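Local coordinates for cortical-lytic enzyme (Bacillus cereus, PDB 4S3J), which hydrolyses partially degraded spore cortex peptidoglycan as an N-acetylglucosaminidase during germination, recognising muramic acid delta-lactam residues, at residues 201-206 with 215-220; 232-237 with 270-275. All coordinates share one frame; numbering follows the deposited sequence.

The two contacts lie side by side in the TIM barrel of the glycosyl hydrolase family 18 domain and illustrate how such a barrel is packed in layers. Interaction 1 sets helix 193-210 against strand 214-218; interaction 2 sets the next helix, 227-240, beside helix 269-275 in the outer layer. They follow in series along the chain, and their centres are about 14 Å apart. Phe217 of interaction 1 joins them, since its CZ lies 3.4 Å from CZ of Phe233 and its ring also touches Leu234 and Val237. The strand of interaction 1 leads on to the probable proton donor, Glu220, and the side chain of Gln272 in interaction 2 lies about 9 Å from that of Glu220.

Interaction 1: 201-206 with 215-220; sequences TNILQT and IHFDFE
Ile203 on helix 193-210 reaches two residues of strand 214-218, Ile215 and Phe217, and its branched side chain shows how a single helix residue can serve two strand positions. From CB, which is directed at the strand, the side chain divides. The methyl CG2 lies anti to the backbone N and meets the CG2 methyl of Ile215 at 3.8 Å, with CG1 of Ile215 a little farther, at 4.1 Å; the two isoleucines slant across one another. The other branch runs through CG1, which is anti to the carbonyl carbon (chi1 -70°), and an extended second torsion carries CD1 on to the ring of Phe217. There it arrives at the edge, near the ring plane, 3.9 Å from CZ of Phe217 and 4.0 Å from its CE1, so the rim rather than a face is touched.

No hydrogen bond crosses between the segments: the contact is apolar, and all three residues are buried. Leu171 and Ile173 of strand 168-177 also touch Ile203, while Tyr230 of helix 227-240 touches Phe217.

Beyond Phe217 the chain passes to Asp218 and Glu220, whose side chains approach each other closely, with Asp218 OD1 2.6 Å from Glu220 OE2. Along 215-220 apolar Ile215, Phe217 and Phe219 alternate with polar His216, Asp218 and Glu220. The arrangement is that of a TIM-barrel strand leading into the Asp-x-Glu sequence (Asp218, Phe219, Glu220) typical of family 18 glycosidases, with Glu220 the probable proton donor.

Interaction 2: 232-237 with 270-275; sequences RFLRNV and KAQGQI
Ile275 of helix 269-275 has the most surface buried in this contact and fits against two successive residues of helix 227-240, Leu234 and Arg235. Its two branches divide the work. CG2 lies over the backbone of Leu234, 3.7 Å from the carbonyl O of Leu234, and is 4.1 Å from that residue's CB. The longer branch, with CG1 anti to the carbonyl carbon (chi1 -57°), carries CD1 to the aliphatic part of Arg235, 3.4 Å from its CG. The two side chains cross at about a right angle, and the arginine chain, extended from CG to NE, runs across the end of the isoleucine, with NE of Arg235 3.8 Å from CD1 of Ile275.

Leu234 makes the second link. Its methyl CD1 meets the chain and amide carbon of Gln272, lying 3.7 Å from both CG and CD of Gln272, and the two side chains slant across each other. The amide of this buried glutamine has a polar partner of its own, because OE1 is hydrogen-bonded to Thr249 of strand 246-251.

At the more open side of the contact, Arg235 adds a water bridge: its NH2 donates to a water 3.2 Å away, which in turn donates to the carbonyl O of Ala271 at 2.9 Å. The other terminal nitrogen, NH1, forms a salt bridge with Glu228, so the guanidinium is gripped from its own helix as well.

The two short helical segments run parallel, at an angle of 1° and with axes 9.9 Å apart, as neighbours in the outer layer of the barrel. Beneath them, Leu234 packs on Thr249 of strand 246-251, while Phe233 and Val237 touch Ile200 of helix 193-210.

Interaction 1: 201-206 with 215-220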
loop_
_atom_site.group_PDB
_atom_site.type_symbol
_atom_site.label_atom_id
_atom_site.label_comp_id
_atom_site.label_asym_id
_atom_site.label_seq_id
_atom_site.Cartn_x
_atom_site.Cartn_y
_atom_site.Cartn_z
ATOM N N THR A 201 -7.700 -26.494 -13.998
ATOM C CA THR A 201 -7.578 -26.473 -15.449
ATOM C C THR A 201 -8.056 -25.141 -16.026
ATOM O O THR A 201 -7.377 -24.548 -16.866
ATOM C CB THR A 201 -8.375 -27.640 -16.078
ATOM O OG1 THR A 201 -7.752 -28.874 -15.710
ATOM C CG2 THR A 201 -8.396 -27.546 -17.587
ATOM N N ASN A 202 -9.200 -24.652 -15.556
ATOM C CA ASN A 202 -9.753 -23.392 -16.063
ATOM C C ASN A 202 -8.901 -22.184 -15.680
ATOM O O ASN A 202 -8.782 -21.224 -16.449
ATOM C CB ASN A 202 -11.185 -23.174 -15.562
ATOM C CG ASN A 202 -12.187 -24.052 -16.278
ATOM O OD1 ASN A 202 -12.021 -24.360 -17.459
ATOM N ND2 ASN A 202 -13.230 -24.468 -15.565
ATOM N N ILE A 203 -8.338 -22.233 -14.476
ATOM C CA ILE A 203 -7.431 -21.184 -13.999
ATOM C C ILE A 203 -6.204 -21.080 -14.904
ATOM O O ILE A 203 -5.792 -19.979 -15.273
ATOM C CB ILE A 203 -6.993 -21.456 -12.546
ATOM C CG1 ILE A 203 -8.180 -21.235 -11.606
ATOM C CG2 ILE A 203 -5.808 -20.560 -12.139
ATOM C CD1 ILE A 203 -7.967 -21.802 -10.219
ATOM N N LEU A 204 -5.610 -22.217 -15.251
ATOM C CA LEU A 204 -4.420 -22.205 -16.095
ATOM C C LEU A 204 -4.734 -21.689 -17.499
ATOM O O LEU A 204 -3.944 -20.928 -18.068
ATOM C CB LEU A 204 -3.813 -23.598 -16.194
ATOM C CG LEU A 204 -3.328 -24.223 -14.891
ATOM C CD1 LEU A 204 -2.919 -25.677 -15.113
ATOM C CD2 LEU A 204 -2.190 -23.439 -14.326
ATOM N N GLN A 205 -5.870 -22.100 -18.063
ATOM C CA GLN A 205 -6.256 -21.618 -19.386
ATOM C C GLN A 205 -6.539 -20.114 -19.367
ATOM O O GLN A 205 -6.168 -19.406 -20.296
ATOM C CB GLN A 205 -7.494 -22.355 -19.901
ATOM C CG GLN A 205 -7.204 -23.750 -20.405
ATOM C CD GLN A 205 -8.467 -24.536 -20.687
ATOM O OE1 GLN A 205 -9.584 -24.037 -20.497
ATOM N NE2 GLN A 205 -8.298 -25.773 -21.144
ATOM N N THR A 206 -7.170 -19.628 -18.304
ATOM C CA THR A 206 -7.427 -18.188 -18.161
ATOM C C THR A 206 -6.114 -17.396 -18.030
ATOM O O THR A 206 -5.924 -16.394 -18.722
ATOM C CB THR A 206 -8.345 -17.906 -16.946
ATOM O OG1 THR A 206 -9.608 -18.553 -17.130
ATOM C CG2 THR A 206 -8.578 -16.408 -16.766
ATOM N N ILE A 215 -0.660 -16.325 -10.349
ATOM C CA ILE A 215 -1.995 -16.721 -9.930
ATOM C C ILE A 215 -2.146 -16.428 -8.452
ATOM O O ILE A 215 -1.368 -16.926 -7.628
ATOM C CB ILE A 215 -2.258 -18.227 -10.194
ATOM C CG1 ILE A 215 -2.285 -18.543 -11.696
ATOM C CG2 ILE A 215 -3.643 -18.627 -9.677
ATOM C CD1 ILE A 215 -1.020 -18.422 -12.426
ATOM N N HIS A 216 -3.114 -15.579 -8.131
ATOM C CA HIS A 216 -3.287 -15.078 -6.779
ATOM C C HIS A 216 -4.640 -15.452 -6.172
ATOM O O HIS A 216 -5.673 -15.034 -6.678
ATOM C CB HIS A 216 -3.172 -13.556 -6.751
ATOM C CG HIS A 216 -3.226 -12.988 -5.369
ATOM N ND1 HIS A 216 -2.105 -12.797 -4.609
ATOM C CD2 HIS A 216 -4.279 -12.622 -4.591
ATOM C CE1 HIS A 216 -2.446 -12.316 -3.422
ATOM N NE2 HIS A 216 -3.762 -12.212 -3.391
ATOM N N PHE A 217 -4.622 -16.198 -5.068
ATOM C CA PHE A 217 -5.846 -16.537 -4.358
ATOM C C PHE A 217 -6.098 -15.620 -3.178
ATOM O O PHE A 217 -5.260 -15.480 -2.255
ATOM C CB PHE A 217 -5.809 -17.989 -3.896
ATOM C CG PHE A 217 -5.780 -18.954 -5.022
ATOM C CD1 PHE A 217 -6.946 -19.270 -5.695
ATOM C CD2 PHE A 217 -4.596 -19.549 -5.420
ATOM C CE1 PHE A 217 -6.935 -20.142 -6.747
ATOM C CE2 PHE A 217 -4.579 -20.439 -6.479
ATOM C CZ PHE A 217 -5.754 -20.736 -7.143
ATOM N N ASP A 218 -7.216 -14.916 -3.271
ATOM C CA ASP A 218 -7.735 -14.155 -2.156
ATOM C C ASP A 218 -8.978 -14.876 -1.657
ATOM O O ASP A 218 -10.101 -14.504 -1.996
ATOM C CB ASP A 218 -8.050 -12.721 -2.555
ATOM C CG ASP A 218 -8.571 -11.903 -1.388
ATOM O OD1 ASP A 218 -8.394 -12.347 -0.229
ATOM O OD2 ASP A 218 -9.128 -10.813 -1.626
ATOM N N PHE A 219 -8.755 -15.944 -0.898
ATOM C CA PHE A 219 -9.830 -16.695 -0.249
ATOM C C PHE A 219 -9.926 -16.224 1.203
ATOM O O PHE A 219 -8.948 -16.339 1.972
ATOM C CB PHE A 219 -9.566 -18.213 -0.292
ATOM C CG PHE A 219 -9.769 -18.860 -1.653
ATOM C CD1 PHE A 219 -10.310 -18.167 -2.723
ATOM C CD2 PHE A 219 -9.434 -20.196 -1.839
ATOM C CE1 PHE A 219 -10.507 -18.787 -3.947
ATOM C CE2 PHE A 219 -9.629 -20.813 -3.061
ATOM C CZ PHE A 219 -10.173 -20.105 -4.113
ATOM N N GLU A 220 -11.057 -15.637 1.566
ATOM C CA GLU A 220 -11.299 -15.167 2.931
ATOM C C GLU A 220 -12.602 -15.757 3.474
ATOM O O GLU A 220 -13.421 -16.254 2.712
ATOM C CB GLU A 220 -11.331 -13.642 2.975
ATOM C CG GLU A 220 -10.014 -13.038 2.520
ATOM C CD GLU A 220 -10.007 -11.534 2.559
ATOM O OE1 GLU A 220 -10.531 -10.951 3.533
ATOM O OE2 GLU A 220 -9.497 -10.927 1.588
#

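Interaction 2: 232-237 with 270-275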
loop_
_atom_site.group_PDB
_atom_site.type_symbol
_atom_site.label_atom_id
_atom_site.label_comp_id
_atom_site.label_asym_id
_atom_site.label_seq_id
_atom_site.Cartn_x
_atom_site.Cartn_y
_atom_site.Cartn_z
ATOM N N ARG A 232 -3.654 -28.076 0.854
ATOM C CA ARG A 232 -3.545 -29.086 -0.200
ATOM C C ARG A 232 -3.900 -28.519 -1.560
ATOM O O ARG A 232 -3.266 -28.851 -2.556
ATOM C CB ARG A 232 -4.441 -30.296 0.075
ATOM C CG ARG A 232 -4.066 -31.143 1.258
ATOM C CD ARG A 232 -4.750 -32.491 1.150
ATOM N NE ARG A 232 -6.208 -32.356 1.196
ATOM C CZ ARG A 232 -6.928 -32.349 2.314
ATOM N NH1 ARG A 232 -6.329 -32.487 3.493
ATOM N NH2 ARG A 232 -8.250 -32.216 2.256
ATOM N N PHE A 233 -4.935 -27.682 -1.620
ATOM C CA PHE A 233 -5.272 -27.038 -2.876
ATOM C C PHE A 233 -4.091 -26.212 -3.389
ATOM O O PHE A 233 -3.745 -26.283 -4.566
ATOM C CB PHE A 233 -6.514 -26.151 -2.713
ATOM C CG PHE A 233 -6.780 -25.259 -3.889
ATOM C CD1 PHE A 233 -7.178 -25.788 -5.102
ATOM C CD2 PHE A 233 -6.652 -23.879 -3.773
ATOM C CE1 PHE A 233 -7.433 -24.969 -6.185
ATOM C CE2 PHE A 233 -6.913 -23.053 -4.856
ATOM C CZ PHE A 233 -7.302 -23.598 -6.059
ATOM N N LEU A 234 -3.467 -25.434 -2.513
ATOM C CA LEU A 234 -2.353 -24.601 -2.944
ATOM C C LEU A 234 -1.198 -25.471 -3.435
ATOM O O LEU A 234 -0.590 -25.147 -4.461
ATOM C CB LEU A 234 -1.906 -23.674 -1.816
ATOM C CG LEU A 234 -2.919 -22.574 -1.451
ATOM C CD1 LEU A 234 -2.445 -21.909 -0.184
ATOM C CD2 LEU A 234 -3.104 -21.547 -2.577
ATOM N N ARG A 235 -0.942 -26.608 -2.776
ATOM C CA ARG A 235 0.093 -27.503 -3.264
ATOM C C ARG A 235 -0.291 -28.038 -4.633
ATOM O O ARG A 235 0.546 -28.129 -5.517
ATOM C CB ARG A 235 0.350 -28.683 -2.306
ATOM C CG ARG A 235 0.762 -28.284 -0.902
ATOM C CD ARG A 235 1.054 -29.474 0.014
ATOM N NE ARG A 235 1.305 -28.999 1.375
ATOM C CZ ARG A 235 0.479 -29.149 2.408
ATOM N NH1 ARG A 235 -0.665 -29.817 2.279
ATOM N NH2 ARG A 235 0.809 -28.641 3.591
ATOM N N ASN A 236 -1.566 -28.384 -4.821
ATOM C CA ASN A 236 -1.995 -28.929 -6.107
ATOM C C ASN A 236 -1.817 -27.927 -7.243
ATOM O O ASN A 236 -1.395 -28.292 -8.335
ATOM C CB ASN A 236 -3.452 -29.374 -6.050
ATOM C CG ASN A 236 -3.655 -30.629 -5.207
ATOM O OD1 ASN A 236 -2.707 -31.365 -4.909
ATOM N ND2 ASN A 236 -4.901 -30.868 -4.806
ATOM N N VAL A 237 -2.144 -26.661 -6.992
ATOM C CA VAL A 237 -1.946 -25.630 -8.006
ATOM C C VAL A 237 -0.457 -25.417 -8.277
ATOM O O VAL A 237 -0.039 -25.368 -9.433
ATOM C CB VAL A 237 -2.577 -24.278 -7.588
ATOM C CG1 VAL A 237 -2.256 -23.205 -8.622
ATOM C CG2 VAL A 237 -4.091 -24.421 -7.424
ATOM N N LYS A 270 2.599 -20.632 8.138
ATOM C CA LYS A 270 3.739 -21.524 7.958
ATOM C C LYS A 270 3.562 -22.396 6.721
ATOM O O LYS A 270 4.463 -22.518 5.901
ATOM C CB LYS A 270 3.900 -22.426 9.181
ATOM C CG LYS A 270 5.194 -23.233 9.229
ATOM C CD LYS A 270 5.223 -24.099 10.485
ATOM C CE LYS A 270 5.447 -23.298 11.751
ATOM N NZ LYS A 270 5.388 -24.172 12.954
ATOM N N ALA A 271 2.388 -23.006 6.583
ATOM C CA ALA A 271 2.140 -23.878 5.446
ATOM C C ALA A 271 2.151 -23.129 4.120
ATOM O O ALA A 271 2.750 -23.587 3.154
ATOM C CB ALA A 271 0.809 -24.615 5.623
ATOM N N GLN A 272 1.463 -21.991 4.060
ATOM C CA GLN A 272 1.413 -21.253 2.805
ATOM C C GLN A 272 2.802 -20.747 2.432
ATOM O O GLN A 272 3.195 -20.806 1.269
ATOM C CB GLN A 272 0.406 -20.091 2.892
ATOM C CG GLN A 272 -1.053 -20.561 3.012
ATOM C CD GLN A 272 -2.078 -19.493 2.641
ATOM O OE1 GLN A 272 -1.758 -18.523 1.960
ATOM N NE2 GLN A 272 -3.307 -19.660 3.122
ATOM N N GLY A 273 3.564 -20.299 3.425
ATOM C CA GLY A 273 4.900 -19.781 3.184
ATOM C C GLY A 273 5.840 -20.794 2.553
ATOM O O GLY A 273 6.801 -20.444 1.859
ATOM N N GLN A 274 5.563 -22.066 2.808
ATOM C CA GLN A 274 6.342 -23.150 2.258
ATOM C C GLN A 274 5.959 -23.457 0.802
ATOM O O GLN A 274 6.736 -24.052 0.059
ATOM C CB GLN A 274 6.177 -24.388 3.150
ATOM C CG GLN A 274 7.229 -25.449 2.938
ATOM C CD GLN A 274 7.204 -26.514 4.020
ATOM O OE1 GLN A 274 6.758 -26.265 5.141
ATOM N NE2 GLN A 274 7.689 -27.705 3.692
ATOM N N ILE A 275 4.730 -23.111 0.427
ATOM C CA ILE A 275 4.198 -23.432 -0.889
ATOM C C ILE A 275 4.317 -22.294 -1.902
ATOM O O ILE A 275 4.720 -22.503 -3.040
ATOM C CB ILE A 275 2.718 -23.836 -0.788
ATOM C CG1 ILE A 275 2.546 -25.026 0.164
ATOM C CG2 ILE A 275 2.155 -24.180 -2.167
ATOM C CD1 ILE A 275 1.127 -25.252 0.628
HETATM O O HOH W 1 3.061 -26.430 3.472
#